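Local coordinates for START domain-containing protein 10 (Homo sapiens, PDB 6SER) that transfers phospholipids between membranes, carrying phosphatidylcholine and phosphatidylethanolamine and preferring a palmitoyl or stearoyl chain at sn-1 and an unsaturated chain at sn-2, at residues V77-L82 with I173-P178; C181-L186 with K210-M215; P231-W236 with Q241-S246. All blocks are in the same frame, centred on the assembly; numbering follows the deposited sequence.

Contact 1 (V77-L82 with I173-P178); sequences VPAETL and IQSTGP
No ring or amide face takes part where Ala-79 and Leu-82 meet Ile-173 and Ser-175; the surfaces that touch are aliphatic branches, with one water at their border. Ala-79 opens the helix that follows Pro-78 at the N-cap, and its methyl is directed at the end of strand 161-175. Ala-79 CB lies 3.6 Å from Ile-173 CG2 and 3.9 Å from Ser-175 CB. One turn on, Leu-82 slants across the isoleucine, its CG 3.8 Å from Ile-173 CD1. A chi1 of -55° sets Ile-173 CG2 anti to the backbone N, where it meets Ala-79 and also Leu-82 CD2, while CD1, at the end of the longer branch, meets Leu-82 CG.

The water accepts from Ala-79 N at 2.9 Å and donates to Gly-177 O. It also pairs with Ser-175 OG at 2.6 Å, tying the first turn of helix 79-87 to the loop leaving the strand. In this START fold the helix touches both the sheet and helix 197-227, Leu-82 packing on Cys-181 and Ile-183 as well as on Met-215 and Cys-219. With no direct hydrogen bond across the segments, cohesion comes from buried hydrocarbon, and the polar link depends on the bridging water.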
loop_
_atom_site.group_PDB
_atom_site.type_symbol
_atom_site.label_atom_id
_atom_site.label_comp_id
_atom_site.label_asym_id
_atom_site.label_seq_id
_atom_site.Cartn_x
_atom_site.Cartn_y
_atom_site.Cartn_z
ATOM N N VAL A 77 -19.334 4.100 -3.308
ATOM C CA VAL A 77 -18.469 4.881 -2.422
ATOM C C VAL A 77 -17.670 5.866 -3.270
ATOM O O VAL A 77 -17.126 5.493 -4.319
ATOM C CB VAL A 77 -17.561 3.992 -1.551
ATOM C CG1 VAL A 77 -18.335 2.802 -0.993
ATOM C CG2 VAL A 77 -16.320 3.535 -2.292
ATOM N N PRO A 78 -17.607 7.137 -2.888
ATOM C CA PRO A 78 -16.847 8.108 -3.679
ATOM C C PRO A 78 -15.346 7.950 -3.477
ATOM O O PRO A 78 -14.875 7.374 -2.494
ATOM C CB PRO A 78 -17.340 9.463 -3.153
ATOM C CG PRO A 78 -17.814 9.181 -1.776
ATOM C CD PRO A 78 -18.323 7.764 -1.762
ATOM N N ALA A 79 -14.599 8.481 -4.452
ATOM C CA ALA A 79 -13.141 8.388 -4.431
ATOM C C ALA A 79 -12.549 8.992 -3.161
ATOM O O ALA A 79 -11.579 8.459 -2.610
ATOM C CB ALA A 79 -12.557 9.079 -5.662
ATOM N N GLU A 80 -13.107 10.115 -2.691
ATOM C CA GLU A 80 -12.560 10.777 -1.511
ATOM C C GLU A 80 -12.700 9.910 -0.272
ATOM O O GLU A 80 -11.831 9.941 0.604
ATOM C CB GLU A 80 -13.235 12.137 -1.286
ATOM C CG GLU A 80 -14.728 12.167 -1.585
ATOM C CD GLU A 80 -15.028 12.608 -3.018
ATOM O OE1 GLU A 80 -15.057 13.833 -3.277
ATOM O OE2 GLU A 80 -15.223 11.734 -3.891
ATOM N N THR A 81 -13.773 9.123 -0.182
ATOM C CA THR A 81 -13.934 8.238 0.967
ATOM C C THR A 81 -12.920 7.102 0.929
ATOM O O THR A 81 -12.284 6.786 1.942
ATOM C CB THR A 81 -15.357 7.688 1.012
ATOM O OG1 THR A 81 -16.280 8.772 1.171
ATOM C CG2 THR A 81 -15.511 6.721 2.175
ATOM N N LEU A 82 -12.747 6.483 -0.235
ATOM C CA LEU A 82 -11.706 5.476 -0.371
ATOM C C LEU A 82 -10.330 6.069 -0.067
ATOM O O LEU A 82 -9.486 5.411 0.548
ATOM C CB LEU A 82 -11.770 4.883 -1.775
ATOM C CG LEU A 82 -10.934 3.673 -2.170
ATOM C CD1 LEU A 82 -11.085 2.516 -1.191
ATOM C CD2 LEU A 82 -11.404 3.273 -3.520
ATOM N N ILE A 173 -6.790 5.504 -7.362
ATOM C CA ILE A 173 -8.221 5.698 -7.198
ATOM C C ILE A 173 -8.685 6.575 -8.352
ATOM O O ILE A 173 -8.176 7.683 -8.549
ATOM C CB ILE A 173 -8.563 6.322 -5.833
ATOM C CG1 ILE A 173 -7.969 5.488 -4.687
ATOM C CG2 ILE A 173 -10.084 6.447 -5.656
ATOM C CD1 ILE A 173 -8.228 6.068 -3.314
ATOM N N GLN A 174 -9.609 6.065 -9.151
ATOM C CA GLN A 174 -10.166 6.816 -10.266
ATOM C C GLN A 174 -11.624 7.094 -9.949
ATOM O O GLN A 174 -12.406 6.156 -9.741
ATOM C CB GLN A 174 -10.014 6.046 -11.578
ATOM C CG GLN A 174 -8.565 5.981 -12.066
ATOM C CD GLN A 174 -8.334 4.917 -13.123
ATOM O OE1 GLN A 174 -8.659 3.744 -12.920
ATOM N NE2 GLN A 174 -7.759 5.318 -14.254
ATOM N N SER A 175 -11.976 8.374 -9.866
ATOM C CA SER A 175 -13.372 8.738 -9.663
ATOM C C SER A 175 -14.171 8.464 -10.929
ATOM O O SER A 175 -13.745 8.816 -12.034
ATOM C CB SER A 175 -13.503 10.205 -9.285
ATOM O OG SER A 175 -14.873 10.523 -9.122
ATOM N N THR A 176 -15.325 7.830 -10.770
ATOM C CA THR A 176 -16.236 7.561 -11.878
ATOM C C THR A 176 -17.528 8.356 -11.717
ATOM O O THR A 176 -18.607 7.902 -12.091
ATOM C CB THR A 176 -16.537 6.068 -11.996
ATOM O OG1 THR A 176 -17.155 5.601 -10.790
ATOM C CG2 THR A 176 -15.258 5.275 -12.252
ATOM N N GLY A 177 -17.422 9.557 -11.159
ATOM C CA GLY A 177 -18.575 10.362 -10.845
ATOM C C GLY A 177 -18.758 10.495 -9.349
ATOM O O GLY A 177 -18.017 9.906 -8.554
ATOM N N PRO A 178 -19.747 11.274 -8.927
ATOM C CA PRO A 178 -20.036 11.359 -7.492
ATOM C C PRO A 178 -20.571 10.026 -6.994
ATOM O O PRO A 178 -21.248 9.295 -7.724
ATOM C CB PRO A 178 -21.089 12.470 -7.403
ATOM C CG PRO A 178 -21.777 12.423 -8.744
ATOM C CD PRO A 178 -20.729 12.011 -9.746
HETATM O O HOH W 1 -15.699 9.831 -6.792
#

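Contact 2 (C181-L186 with K210-M215); sequences CVITYL and KAMKKM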
loop_
_atom_site.group_PDB
_atom_site.type_symbol
_atom_site.label_atom_id
_atom_site.label_comp_id
_atom_site.label_asym_id
_atom_site.label_seq_id
_atom_site.Cartn_x
_atom_site.Cartn_y
_atom_site.Cartn_z
ATOM N N CYS A 181 -16.315 5.115 -7.635
ATOM C CA CYS A 181 -14.915 5.161 -8.042
ATOM C C CYS A 181 -14.460 3.761 -8.441
ATOM O O CYS A 181 -15.167 2.769 -8.235
ATOM C CB CYS A 181 -14.027 5.714 -6.922
ATOM S SG CYS A 181 -13.948 4.608 -5.495
ATOM N N VAL A 182 -13.262 3.700 -9.022
ATOM C CA VAL A 182 -12.555 2.451 -9.284
ATOM C C VAL A 182 -11.180 2.553 -8.638
ATOM O O VAL A 182 -10.490 3.566 -8.799
ATOM C CB VAL A 182 -12.422 2.169 -10.794
ATOM C CG1 VAL A 182 -11.598 0.912 -11.043
ATOM C CG2 VAL A 182 -13.798 2.047 -11.445
ATOM N N ILE A 183 -10.781 1.518 -7.905
ATOM C CA ILE A 183 -9.478 1.494 -7.251
ATOM C C ILE A 183 -8.679 0.317 -7.789
ATOM O O ILE A 183 -9.189 -0.808 -7.867
ATOM C CB ILE A 183 -9.602 1.415 -5.719
ATOM C CG1 ILE A 183 -8.209 1.396 -5.074
ATOM C CG2 ILE A 183 -10.434 0.212 -5.296
ATOM C CD1 ILE A 183 -8.213 1.495 -3.580
ATOM N N THR A 184 -7.431 0.584 -8.168
ATOM C CA THR A 184 -6.498 -0.444 -8.604
ATOM C C THR A 184 -5.364 -0.526 -7.591
ATOM O O THR A 184 -4.698 0.477 -7.315
ATOM C CB THR A 184 -5.954 -0.138 -9.998
ATOM O OG1 THR A 184 -7.048 -0.035 -10.924
ATOM C CG2 THR A 184 -4.987 -1.238 -10.446
ATOM N N TYR A 185 -5.168 -1.712 -7.029
ATOM C CA TYR A 185 -4.075 -1.995 -6.107
ATOM C C TYR A 185 -2.983 -2.728 -6.874
ATOM O O TYR A 185 -3.262 -3.704 -7.581
ATOM C CB TYR A 185 -4.584 -2.829 -4.934
ATOM C CG TYR A 185 -3.537 -3.572 -4.137
ATOM C CD1 TYR A 185 -2.961 -2.993 -3.008
ATOM C CD2 TYR A 185 -3.155 -4.873 -4.477
ATOM C CE1 TYR A 185 -2.015 -3.676 -2.249
ATOM C CE2 TYR A 185 -2.204 -5.566 -3.725
ATOM C CZ TYR A 185 -1.646 -4.959 -2.606
ATOM O OH TYR A 185 -0.711 -5.621 -1.844
ATOM N N LEU A 186 -1.754 -2.241 -6.760
ATOM C CA LEU A 186 -0.601 -2.847 -7.417
ATOM C C LEU A 186 0.489 -3.042 -6.374
ATOM O O LEU A 186 0.879 -2.081 -5.703
ATOM C CB LEU A 186 -0.113 -1.971 -8.576
ATOM C CG LEU A 186 1.241 -2.259 -9.231
ATOM C CD1 LEU A 186 1.321 -3.682 -9.722
ATOM C CD2 LEU A 186 1.468 -1.290 -10.375
ATOM N N LYS A 210 -10.459 -11.056 -1.603
ATOM C CA LYS A 210 -11.074 -10.983 -0.284
ATOM C C LYS A 210 -10.599 -9.755 0.480
ATOM O O LYS A 210 -11.383 -9.110 1.185
ATOM C CB LYS A 210 -10.768 -12.249 0.509
ATOM C CG LYS A 210 -11.597 -12.373 1.769
ATOM C CD LYS A 210 -10.793 -12.967 2.909
ATOM C CE LYS A 210 -11.633 -13.042 4.173
ATOM N NZ LYS A 210 -10.810 -13.332 5.378
ATOM N N ALA A 211 -9.316 -9.426 0.359
ATOM C CA ALA A 211 -8.782 -8.257 1.047
ATOM C C ALA A 211 -9.382 -6.969 0.495
ATOM O O ALA A 211 -9.641 -6.024 1.248
ATOM C CB ALA A 211 -7.262 -8.248 0.922
ATOM N N MET A 212 -9.612 -6.915 -0.820
ATOM C CA MET A 212 -10.183 -5.717 -1.422
ATOM C C MET A 212 -11.626 -5.514 -0.987
ATOM O O MET A 212 -12.058 -4.375 -0.766
ATOM C CB MET A 212 -10.103 -5.801 -2.944
ATOM C CG MET A 212 -8.683 -5.801 -3.492
ATOM S SD MET A 212 -7.930 -4.163 -3.447
ATOM C CE MET A 212 -8.914 -3.310 -4.681
ATOM N N LYS A 213 -12.397 -6.601 -0.878
ATOM C CA LYS A 213 -13.790 -6.451 -0.477
ATOM C C LYS A 213 -13.906 -6.102 0.999
ATOM O O LYS A 213 -14.837 -5.392 1.391
ATOM C CB LYS A 213 -14.587 -7.713 -0.812
ATOM C CG LYS A 213 -15.257 -7.660 -2.200
ATOM C CD LYS A 213 -16.115 -6.390 -2.349
ATOM C CE LYS A 213 -16.750 -6.244 -3.734
ATOM N NZ LYS A 213 -17.475 -4.941 -3.897
ATOM N N LYS A 214 -12.970 -6.574 1.830
ATOM C CA LYS A 214 -12.929 -6.109 3.212
ATOM C C LYS A 214 -12.689 -4.604 3.269
ATOM O O LYS A 214 -13.369 -3.884 4.010
ATOM C CB LYS A 214 -11.855 -6.866 3.993
ATOM C CG LYS A 214 -12.404 -8.026 4.803
ATOM C CD LYS A 214 -11.311 -8.983 5.256
ATOM C CE LYS A 214 -11.871 -10.032 6.212
ATOM N NZ LYS A 214 -13.140 -10.642 5.702
ATOM N N MET A 215 -11.753 -4.108 2.461
ATOM C CA MET A 215 -11.544 -2.670 2.368
ATOM C C MET A 215 -12.803 -1.958 1.890
ATOM O O MET A 215 -13.139 -0.876 2.386
ATOM C CB MET A 215 -10.381 -2.368 1.428
ATOM C CG MET A 215 -10.104 -0.881 1.286
ATOM S SD MET A 215 -8.980 -0.490 -0.062
ATOM C CE MET A 215 -7.590 -1.542 0.329
#
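Two methionine sulfurs carry the meeting of helix and strand here: Met-212 SD rests 3.9 Å from Tyr-185 CB, and Met-215 SD lies 4.1 Å from Ile-183 CD1. The first sulfur also makes a Met-aromatic contact, 5.3 Å from the centroid of the Tyr-185 ring and 44° off its normal, an oblique approach. Met-212 gets there by folding: its chain bends at both chi2 and chi3, and its CE sits 3.9 Å from Ile-183 CG2. Met-215 instead runs out extended and bends only at its last torsion, crossing Ile-183 at a slant.

This is the helix-grip fold of START domains, in which the long C-terminal helix, here 197-227, lies over a curved, largely antiparallel sheet. The axes of the two short segments approach to 11.1 Å, their N-to-C directions 137° apart, and the long methionines span the separation. With CG1 anti to the backbone N (chi1 -180°), Ile-183 sends CD1 to Met-215, while CG2, between the backbone N and the carbonyl carbon, takes Met-212 CE. Ile-183 and Met-215 both touch Tyr-171 and Leu-82 as well. These side chains probably line the lipid cavity expected of a START domain; glycols beside Tyr-185 and Met-215, probably from the crystallisation liquor, are compatible with this.

Contact 3 (P231-W236 with Q241-S246); sequences PHFKPW and QSPLPS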
loop_
_atom_site.group_PDB
_atom_site.type_symbol
_atom_site.label_atom_id
_atom_site.label_comp_id
_atom_site.label_asym_id
_atom_site.label_seq_id
_atom_site.Cartn_x
_atom_site.Cartn_y
_atom_site.Cartn_z
ATOM N N PRO A 231 -13.848 13.813 13.530
ATOM C CA PRO A 231 -14.110 13.928 12.088
ATOM C C PRO A 231 -13.317 15.001 11.376
ATOM O O PRO A 231 -13.052 14.840 10.177
ATOM C CB PRO A 231 -15.620 14.217 12.042
ATOM C CG PRO A 231 -15.983 14.666 13.382
ATOM C CD PRO A 231 -15.093 13.891 14.301
ATOM N N HIS A 232 -12.938 16.085 12.066
ATOM C CA HIS A 232 -12.207 17.188 11.445
ATOM C C HIS A 232 -10.723 16.896 11.294
ATOM O O HIS A 232 -10.042 17.596 10.541
ATOM C CB HIS A 232 -12.350 18.479 12.275
ATOM C CG HIS A 232 -13.763 18.818 12.652
ATOM N ND1 HIS A 232 -14.080 19.584 13.758
ATOM C CD2 HIS A 232 -14.945 18.502 12.066
ATOM C CE1 HIS A 232 -15.394 19.715 13.843
ATOM N NE2 HIS A 232 -15.942 19.068 12.828
ATOM N N PHE A 233 -10.210 15.888 11.993
ATOM C CA PHE A 233 -8.777 15.588 12.010
ATOM C C PHE A 233 -8.434 14.645 10.863
ATOM O O PHE A 233 -8.599 13.430 10.971
ATOM C CB PHE A 233 -8.381 14.989 13.352
ATOM C CG PHE A 233 -6.907 14.829 13.546
ATOM C CD1 PHE A 233 -6.407 13.699 14.173
ATOM C CD2 PHE A 233 -6.024 15.805 13.113
ATOM C CE1 PHE A 233 -5.052 13.542 14.363
ATOM C CE2 PHE A 233 -4.665 15.660 13.310
ATOM C CZ PHE A 233 -4.176 14.521 13.932
ATOM N N LYS A 234 -7.964 15.221 9.758
ATOM C CA LYS A 234 -7.546 14.473 8.574
ATOM C C LYS A 234 -6.276 15.128 8.064
ATOM O O LYS A 234 -6.301 15.910 7.103
ATOM C CB LYS A 234 -8.638 14.470 7.501
ATOM C CG LYS A 234 -9.917 13.767 7.908
ATOM C CD LYS A 234 -10.912 13.737 6.760
ATOM C CE LYS A 234 -12.164 12.981 7.149
ATOM N NZ LYS A 234 -13.150 12.925 6.030
ATOM N N PRO A 235 -5.137 14.853 8.705
ATOM C CA PRO A 235 -3.879 15.494 8.284
ATOM C C PRO A 235 -3.456 15.169 6.868
ATOM O O PRO A 235 -2.631 15.908 6.320
ATOM C CB PRO A 235 -2.855 14.968 9.302
ATOM C CG PRO A 235 -3.461 13.706 9.855
ATOM C CD PRO A 235 -4.946 13.996 9.890
ATOM N N TRP A 236 -3.958 14.083 6.263
ATOM C CA TRP A 236 -3.622 13.815 4.864
ATOM C C TRP A 236 -4.261 14.828 3.925
ATOM O O TRP A 236 -3.765 15.037 2.811
ATOM C CB TRP A 236 -4.033 12.395 4.471
ATOM C CG TRP A 236 -5.455 12.034 4.809
ATOM C CD1 TRP A 236 -6.543 12.096 3.974
ATOM C CD2 TRP A 236 -5.939 11.523 6.060
ATOM N NE1 TRP A 236 -7.671 11.664 4.632
ATOM C CE2 TRP A 236 -7.328 11.309 5.913
ATOM C CE3 TRP A 236 -5.338 11.238 7.290
ATOM C CZ2 TRP A 236 -8.119 10.810 6.945
ATOM C CZ3 TRP A 236 -6.130 10.752 8.319
ATOM C CH2 TRP A 236 -7.504 10.544 8.138
ATOM N N GLN A 241 -2.030 19.921 10.125
ATOM C CA GLN A 241 -2.464 19.152 11.282
ATOM C C GLN A 241 -1.512 18.014 11.645
ATOM O O GLN A 241 -1.749 17.333 12.648
ATOM C CB GLN A 241 -3.865 18.577 11.042
ATOM C CG GLN A 241 -4.975 19.604 10.826
ATOM C CD GLN A 241 -6.287 18.937 10.450
ATOM O OE1 GLN A 241 -6.331 17.732 10.200
ATOM N NE2 GLN A 241 -7.361 19.713 10.413
ATOM N N SER A 242 -0.448 17.792 10.879
ATOM C CA SER A 242 0.420 16.628 11.118
ATOM C C SER A 242 1.199 16.751 12.422
ATOM O O SER A 242 1.917 17.741 12.614
ATOM C CB SER A 242 1.404 16.440 9.976
ATOM O OG SER A 242 2.372 15.470 10.338
ATOM N N PRO A 243 1.124 15.769 13.317
ATOM C CA PRO A 243 1.874 15.847 14.575
ATOM C C PRO A 243 3.246 15.207 14.491
ATOM O O PRO A 243 3.864 14.915 15.522
ATOM C CB PRO A 243 0.978 15.084 15.551
ATOM C CG PRO A 243 0.323 14.056 14.705
ATOM C CD PRO A 243 0.169 14.646 13.317
ATOM N N LEU A 244 3.739 15.000 13.266
ATOM C CA LEU A 244 4.922 14.172 13.090
ATOM C C LEU A 244 6.203 15.008 13.046
ATOM O O LEU A 244 6.213 16.125 12.516
ATOM C CB LEU A 244 4.801 13.360 11.803
ATOM C CG LEU A 244 3.733 12.259 11.756
ATOM C CD1 LEU A 244 3.556 11.786 10.301
ATOM C CD2 LEU A 244 4.105 11.077 12.671
ATOM N N PRO A 245 7.303 14.482 13.584
ATOM C CA PRO A 245 8.598 15.127 13.372
ATOM C C PRO A 245 9.027 14.983 11.918
ATOM O O PRO A 245 8.482 14.183 11.155
ATOM C CB PRO A 245 9.531 14.355 14.307
ATOM C CG PRO A 245 8.957 12.962 14.290
ATOM C CD PRO A 245 7.450 13.167 14.240
ATOM N N SER A 246 10.029 15.768 11.542
ATOM C CA SER A 246 10.536 15.778 10.179
ATOM C C SER A 246 11.873 15.053 10.095
ATOM O O SER A 246 12.603 14.940 11.080
ATOM C CB SER A 246 10.687 17.210 9.667
ATOM O OG SER A 246 9.416 17.839 9.534
#
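Gln-241 reaches back from one limb of the loop that follows helix 197-227 to grip the other, just ahead of an ST turn begun by Ser-242. Its CB is directed at residues 231-236 and packs 3.8 Å from Phe-233 CE2. CG is anti to the carbonyl carbon (chi1 -62°), and from there the chain runs extended, carrying the amide past the phenylalanine in the opposite sense. CD passes beside Phe-233 CD2 and the carbonyl of His-232. At the tip the amide divides its work. Gln-241 OE1 accepts from Lys-234 N at 3.0 Å, with the donor in the carbonyl plane and a C=O...N angle of 149°, although the N-H...O angle is a bent 136°. Gln-241 NE2 donates a weak bond to His-232 O at 3.4 Å. Both ends of one amide are thus used on the backbone of His-232 and Lys-234, which should help to fix the rotation of the amide, though the second bond is weak.

The Phe-233 ring meets Gln-241 a second time through its rim: Gln-241 O lies in the ring plane, 3.4 Å from Phe-233 CE2. Pro-235 CD sits over one ring face, offset toward the rim, while Pro-243 CD is 4.4 Å from Phe-233 CZ at the edge. The Lys-234 CB bond points away from residues 241-246, and NZ forms a salt bridge with Asp-84, which also accepts from Trp-236 NE1; both tie this surface loop to helix 79-87. On the other limb, Ser-242 OG closes the ST turn by accepting from Leu-244 N at 3.3 Å.

How the contacts relate
Contacts 1 and 2 adjoin, their centres 12 Å apart, since strands 161-175 and 181-190 are antiparallel neighbours in the same sheet. Gln-174 N lies 2.7 Å from Val-182 O, probably a hydrogen bond between them, and Leu-82 CD2 packs 3.4 Å from Ile-183 CB. Contact 1 thus brings helix 79-87 to what is probably the same interior that contact 2 closes with helix 197-227. Glycols lie by contact 2, but also by contact 3, so they do not prove a pocket. Contact 3 stands apart at the surface: its centre is about 22 Å from that of contact 1 and 25 Å from that of contact 2, but through Asp-84 it still reaches the helix of contact 1.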